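Local coordinates for LbaCas13a H328A (C2c2) (Lachnospiraceae bacterium NK4A179, PDB 5WLH), which binds a CRISPR guide RNA and, as a Cas13a effector, probably cleaves RNA targets that the guide recognises, at residues M635-V638 with M639-F643; L657-L660 with L661-Y665. One frame throughout, in Å; residues are numbered along the deposited sequence.

Contact 1. Residues M635-V638 with M639-F643. With nucleotides of chain B.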
loop_
_atom_site.group_PDB
_atom_site.type_symbol
_atom_site.label_atom_id
_atom_site.label_comp_id
_atom_site.label_asym_id
_atom_site.label_seq_id
_atom_site.Cartn_x
_atom_site.Cartn_y
_atom_site.Cartn_z
ATOM N N MET A 635 -7.463 2.702 -33.728
ATOM C CA MET A 635 -7.302 1.575 -32.805
ATOM C C MET A 635 -7.299 0.231 -33.521
ATOM O O MET A 635 -6.504 -0.651 -33.182
ATOM C CB MET A 635 -8.396 1.608 -31.742
ATOM C CG MET A 635 -8.272 2.799 -30.793
ATOM S SD MET A 635 -6.590 3.004 -30.165
ATOM C CE MET A 635 -6.453 1.553 -29.115
ATOM N N THR A 636 -8.203 0.028 -34.486
ATOM C CA THR A 636 -8.201 -1.249 -35.193
ATOM C C THR A 636 -6.912 -1.429 -35.988
ATOM O O THR A 636 -6.348 -2.528 -36.024
ATOM C CB THR A 636 -9.432 -1.377 -36.098
ATOM O OG1 THR A 636 -9.459 -0.314 -37.059
ATOM C CG2 THR A 636 -10.707 -1.349 -35.267
ATOM N N VAL A 637 -6.410 -0.353 -36.599
ATOM C CA VAL A 637 -5.133 -0.421 -37.302
ATOM C C VAL A 637 -4.012 -0.783 -36.334
ATOM O O VAL A 637 -3.158 -1.626 -36.632
ATOM C CB VAL A 637 -4.839 0.910 -38.019
ATOM C CG1 VAL A 637 -3.502 0.838 -38.748
ATOM C CG2 VAL A 637 -5.962 1.265 -38.983
ATOM N N VAL A 638 -3.992 -0.137 -35.163
ATOM C CA VAL A 638 -2.939 -0.396 -34.180
ATOM C C VAL A 638 -2.967 -1.853 -33.735
ATOM O O VAL A 638 -1.922 -2.507 -33.610
ATOM C CB VAL A 638 -3.092 0.549 -32.970
ATOM C CG1 VAL A 638 -2.156 0.126 -31.848
ATOM C CG2 VAL A 638 -2.848 1.982 -33.372
ATOM N N MET A 639 -4.160 -2.371 -33.446
ATOM C CA MET A 639 -4.241 -3.726 -32.919
ATOM C C MET A 639 -3.866 -4.752 -33.983
ATOM O O MET A 639 -3.187 -5.743 -33.683
ATOM C CB MET A 639 -5.635 -3.993 -32.354
ATOM C CG MET A 639 -5.994 -3.115 -31.138
ATOM S SD MET A 639 -4.662 -2.962 -29.926
ATOM C CE MET A 639 -4.634 -4.621 -29.259
ATOM N N LYS A 640 -4.281 -4.527 -35.235
ATOM C CA LYS A 640 -3.864 -5.439 -36.303
ATOM C C LYS A 640 -2.365 -5.315 -36.563
ATOM O O LYS A 640 -1.690 -6.313 -36.830
ATOM C CB LYS A 640 -4.673 -5.176 -37.580
ATOM C CG LYS A 640 -3.879 -4.509 -38.707
ATOM C CD LYS A 640 -4.705 -4.254 -39.955
ATOM C CE LYS A 640 -3.998 -3.255 -40.861
ATOM N NZ LYS A 640 -2.546 -3.570 -41.007
ATOM N N ASP A 641 -1.821 -4.100 -36.456
ATOM C CA ASP A 641 -0.386 -3.916 -36.629
ATOM C C ASP A 641 0.411 -4.644 -35.556
ATOM O O ASP A 641 1.526 -5.099 -35.824
ATOM C CB ASP A 641 -0.036 -2.428 -36.624
ATOM C CG ASP A 641 -0.351 -1.754 -37.941
ATOM O OD1 ASP A 641 -0.788 -2.464 -38.883
ATOM O OD2 ASP A 641 -0.176 -0.518 -38.023
ATOM N N LYS A 642 -0.138 -4.787 -34.344
ATOM C CA LYS A 642 0.578 -5.562 -33.324
ATOM C C LYS A 642 0.643 -7.040 -33.681
ATOM O O LYS A 642 1.622 -7.714 -33.336
ATOM C CB LYS A 642 -0.079 -5.389 -31.954
ATOM C CG LYS A 642 -0.091 -3.955 -31.480
ATOM C CD LYS A 642 -0.648 -3.844 -30.073
ATOM C CE LYS A 642 0.417 -4.239 -29.067
ATOM N NZ LYS A 642 -0.023 -3.928 -27.667
ATOM N N PHE A 643 -0.391 -7.571 -34.341
ATOM C CA PHE A 643 -0.276 -8.914 -34.906
ATOM C C PHE A 643 0.888 -8.972 -35.891
ATOM O O PHE A 643 1.743 -9.865 -35.823
ATOM C CB PHE A 643 -1.580 -9.315 -35.598
ATOM C CG PHE A 643 -2.542 -10.068 -34.715
ATOM C CD1 PHE A 643 -2.683 -9.744 -33.371
ATOM C CD2 PHE A 643 -3.332 -11.086 -35.239
ATOM C CE1 PHE A 643 -3.580 -10.424 -32.562
ATOM C CE2 PHE A 643 -4.226 -11.778 -34.436
ATOM C CZ PHE A 643 -4.358 -11.436 -33.087
ATOM P P A B 36 1.918 -5.510 -25.041
ATOM O OP1 A B 36 1.754 -5.419 -26.509
ATOM O OP2 A B 36 1.172 -6.518 -24.260
ATOM O "O5'" A B 36 3.445 -5.708 -24.683
ATOM C "C5'" A B 36 4.129 -6.881 -25.086
ATOM C "C4'" A B 36 5.469 -6.542 -25.679
ATOM O "O4'" A B 36 5.296 -5.716 -26.862
ATOM C "C3'" A B 36 6.405 -5.768 -24.776
ATOM O "O3'" A B 36 7.720 -6.090 -25.230
ATOM C "C2'" A B 36 6.072 -4.320 -25.144
ATOM O "O2'" A B 36 7.051 -3.374 -24.784
ATOM C "C1'" A B 36 5.914 -4.449 -26.656
ATOM N N9 A B 36 5.055 -3.473 -27.316
ATOM C C8 A B 36 3.851 -2.944 -26.916
ATOM N N7 A B 36 3.313 -2.152 -27.815
ATOM C C5 A B 36 4.207 -2.191 -28.883
ATOM C C6 A B 36 4.216 -1.571 -30.149
ATOM N N6 A B 36 3.252 -0.745 -30.572
ATOM N N1 A B 36 5.262 -1.828 -30.971
ATOM C C2 A B 36 6.226 -2.654 -30.552
ATOM N N3 A B 36 6.321 -3.296 -29.390
ATOM C C4 A B 36 5.270 -3.015 -28.594
#

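Contact 2. Residues L657-L660 with L661-Y665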
loop_
_atom_site.group_PDB
_atom_site.type_symbol
_atom_site.label_atom_id
_atom_site.label_comp_id
_atom_site.label_asym_id
_atom_site.label_seq_id
_atom_site.Cartn_x
_atom_site.Cartn_y
_atom_site.Cartn_z
ATOM N N LEU A 657 -5.886 -15.196 -39.215
ATOM C CA LEU A 657 -5.613 -14.098 -38.288
ATOM C C LEU A 657 -6.706 -13.043 -38.337
ATOM O O LEU A 657 -7.027 -12.428 -37.313
ATOM C CB LEU A 657 -4.252 -13.476 -38.588
ATOM C CG LEU A 657 -3.081 -14.436 -38.361
ATOM C CD1 LEU A 657 -1.747 -13.829 -38.821
ATOM C CD2 LEU A 657 -3.020 -14.868 -36.899
ATOM N N LYS A 658 -7.289 -12.812 -39.516
ATOM C CA LYS A 658 -8.392 -11.865 -39.600
ATOM C C LYS A 658 -9.566 -12.328 -38.761
ATOM O O LYS A 658 -10.187 -11.527 -38.053
ATOM C CB LYS A 658 -8.835 -11.677 -41.055
ATOM C CG LYS A 658 -10.144 -10.879 -41.168
ATOM C CD LYS A 658 -10.900 -11.199 -42.449
ATOM C CE LYS A 658 -10.297 -10.466 -43.617
ATOM N NZ LYS A 658 -10.284 -9.007 -43.333
ATOM N N LYS A 659 -9.906 -13.615 -38.850
ATOM C CA LYS A 659 -10.983 -14.148 -38.027
ATOM C C LYS A 659 -10.706 -13.897 -36.553
ATOM O O LYS A 659 -11.582 -13.432 -35.815
ATOM C CB LYS A 659 -11.166 -15.641 -38.289
ATOM C CG LYS A 659 -12.225 -16.289 -37.418
ATOM C CD LYS A 659 -11.597 -17.067 -36.287
ATOM C CE LYS A 659 -12.546 -18.110 -35.709
ATOM N NZ LYS A 659 -13.713 -17.496 -35.012
ATOM N N LEU A 660 -9.484 -14.204 -36.114
ATOM C CA LEU A 660 -9.094 -13.962 -34.726
ATOM C C LEU A 660 -9.179 -12.476 -34.385
ATOM O O LEU A 660 -9.741 -12.099 -33.350
ATOM C CB LEU A 660 -7.677 -14.496 -34.484
ATOM C CG LEU A 660 -7.096 -14.328 -33.069
ATOM C CD1 LEU A 660 -8.020 -14.946 -32.039
ATOM C CD2 LEU A 660 -5.735 -14.974 -32.976
ATOM N N LEU A 661 -8.622 -11.621 -35.247
ATOM C CA LEU A 661 -8.634 -10.179 -35.006
ATOM C C LEU A 661 -10.045 -9.671 -34.768
ATOM O O LEU A 661 -10.296 -8.896 -33.833
ATOM C CB LEU A 661 -8.007 -9.446 -36.191
ATOM C CG LEU A 661 -6.491 -9.415 -36.304
ATOM C CD1 LEU A 661 -6.101 -8.990 -37.713
ATOM C CD2 LEU A 661 -5.883 -8.483 -35.244
ATOM N N ILE A 662 -10.986 -10.097 -35.617
ATOM C CA ILE A 662 -12.365 -9.659 -35.450
ATOM C C ILE A 662 -12.926 -10.185 -34.136
ATOM O O ILE A 662 -13.597 -9.455 -33.401
ATOM C CB ILE A 662 -13.218 -10.098 -36.658
ATOM C CG1 ILE A 662 -12.737 -9.377 -37.919
ATOM C CG2 ILE A 662 -14.684 -9.807 -36.406
ATOM C CD1 ILE A 662 -13.336 -9.932 -39.200
ATOM N N ASP A 663 -12.645 -11.451 -33.810
ATOM C CA ASP A 663 -13.114 -12.013 -32.543
ATOM C C ASP A 663 -12.597 -11.217 -31.352
ATOM O O ASP A 663 -13.348 -10.938 -30.411
ATOM C CB ASP A 663 -12.656 -13.460 -32.401
ATOM C CG ASP A 663 -13.402 -14.412 -33.309
ATOM O OD1 ASP A 663 -14.396 -14.005 -33.960
ATOM O OD2 ASP A 663 -12.971 -15.579 -33.363
ATOM N N LEU A 664 -11.314 -10.852 -31.370
ATOM C CA LEU A 664 -10.706 -10.236 -30.195
ATOM C C LEU A 664 -11.110 -8.779 -30.024
ATOM O O LEU A 664 -11.251 -8.313 -28.889
ATOM C CB LEU A 664 -9.181 -10.341 -30.265
ATOM C CG LEU A 664 -8.604 -11.767 -30.226
ATOM C CD1 LEU A 664 -7.106 -11.739 -30.021
ATOM C CD2 LEU A 664 -9.276 -12.632 -29.150
ATOM N N TYR A 665 -11.315 -8.047 -31.119
ATOM C CA TYR A 665 -11.376 -6.597 -31.040
ATOM C C TYR A 665 -12.705 -6.004 -31.493
ATOM O O TYR A 665 -12.839 -4.773 -31.505
ATOM C CB TYR A 665 -10.214 -6.001 -31.838
ATOM C CG TYR A 665 -8.885 -6.560 -31.366
ATOM C CD1 TYR A 665 -8.583 -6.611 -30.005
ATOM C CD2 TYR A 665 -7.945 -7.052 -32.262
ATOM C CE1 TYR A 665 -7.378 -7.136 -29.560
ATOM C CE2 TYR A 665 -6.738 -7.586 -31.821
ATOM C CZ TYR A 665 -6.459 -7.618 -30.474
ATOM O OH TYR A 665 -5.263 -8.146 -30.029
#

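Contact 1. Residues M635-V638 with M639-F643
V637 and D641 lie side by side, one turn apart, in the first turns of helix 635-645, an alpha-helical segment that also delivers a lysine to the bound RNA. Four successive i to i+4 backbone bonds define the helix, among them D641 N to V637 O at 2.8 Å. The last, K642 N to V638 O at 3.0 Å, is the most bent, with an N-H...O angle of 142°. The side chains of V637 and D641 run in the same direction: with chi1 at 180°, CG1 of V637 stands beside its carbonyl carbon, the side on which D641 comes up one turn later, and lies 3.7 Å from D641 OD2. The other carboxylate oxygen, D641 OD1, receives K640 NZ at 3.0 Å in a salt bridge between sequence neighbours, the ammonium arriving nearly in line with the C-O bond. Because K640 NZ also donates to the backbone oxygen of F879, two acceptors hold this buried lysine. Replacing D641 by alanine would remove the carboxylate, and the K640 ammonium would probably lose its charged mate while V637 CG1 lost its flanking oxygen. On another side of the helix, K642 CG rests 3.2 Å from V638 O, and a bend at chi3 (79°) redirects the rest of the chain to the RNA. K642 NZ donates to OP1 of the chain B adenosine nucleotide at 2.6 Å; this geometry is consistent with a role in holding the guide backbone. Around the helix, M635 and V638 pack on L973 of helix 960-974, T636 lies against F883 and A884, M639 and F643 meet helix 654-665, and K642 and F643 touch Y722 of helix 709-732.

Contact 2. Residues L657-L660 with L661-Y665
K659 and D663, one turn apart, form a salt bridge in which K659 NZ reaches D663 OD2 at 2.6 Å. The nitrogen uses the syn lone pair of that oxygen, and bends of the lysine chain at chi2 (-102°) and chi4 bring the ammonium back to the carboxylate. L660 and L664 make the matching apolar pair: L660 CD1 lies 3.7 Å from L664 CG, the two side chains meeting at a slant. K658 and I662 run alongside each other, with K658 CG 3.9 Å from I662 CD1. Beneath these pairs the backbone sets the spacing; L664 N donates to L660 O at 2.8 Å, nearly straight along the carbonyl (C=O...N 167°), and L661 N to L657 O at 2.7 Å. At the C-terminal end, L664 CB sits 3.6 Å above the plane of the Y665 ring, over its centre, and L661 CD2 meets the edge of the same ring. Farther out, D663 OD2 is also hydrogen-bonded to Y862 OH, K658 NZ pairs with D882, and Y665 OH bonds E726 on helix 709-732. L660 and L664 both pack on that helix. The arrangement is that of an amphipathic alpha helix in its closing turns, with an i to i+4 Lys-Asp bridge toward its more exposed side and leucines turned toward helices 635-645 and 709-732.

How the contacts relate
From the N terminus, contact 1 comes first, within helix 635-645, and contact 2 follows in the next helix, 654-665. Each is built of i to i+4 links within one helix and closes no long loop, so the two stand in series, neither nesting nor crossing. Residues 646-653 connect the helices, whose contact centres lie about 11 Å apart. F643 makes much of the junction: its CD2 lies 3.6 Å from L661 CD2 and its CZ 3.8 Å from L660 CD2. M639 CE adds a touch on Y665 OH at 3.7 Å. Both helices also meet helix 709-732. Contact 1 reaches helix 960-974 and the RNA phosphate too, whereas the nearest atom of contact 2 is about 8 Å from the nucleic acid.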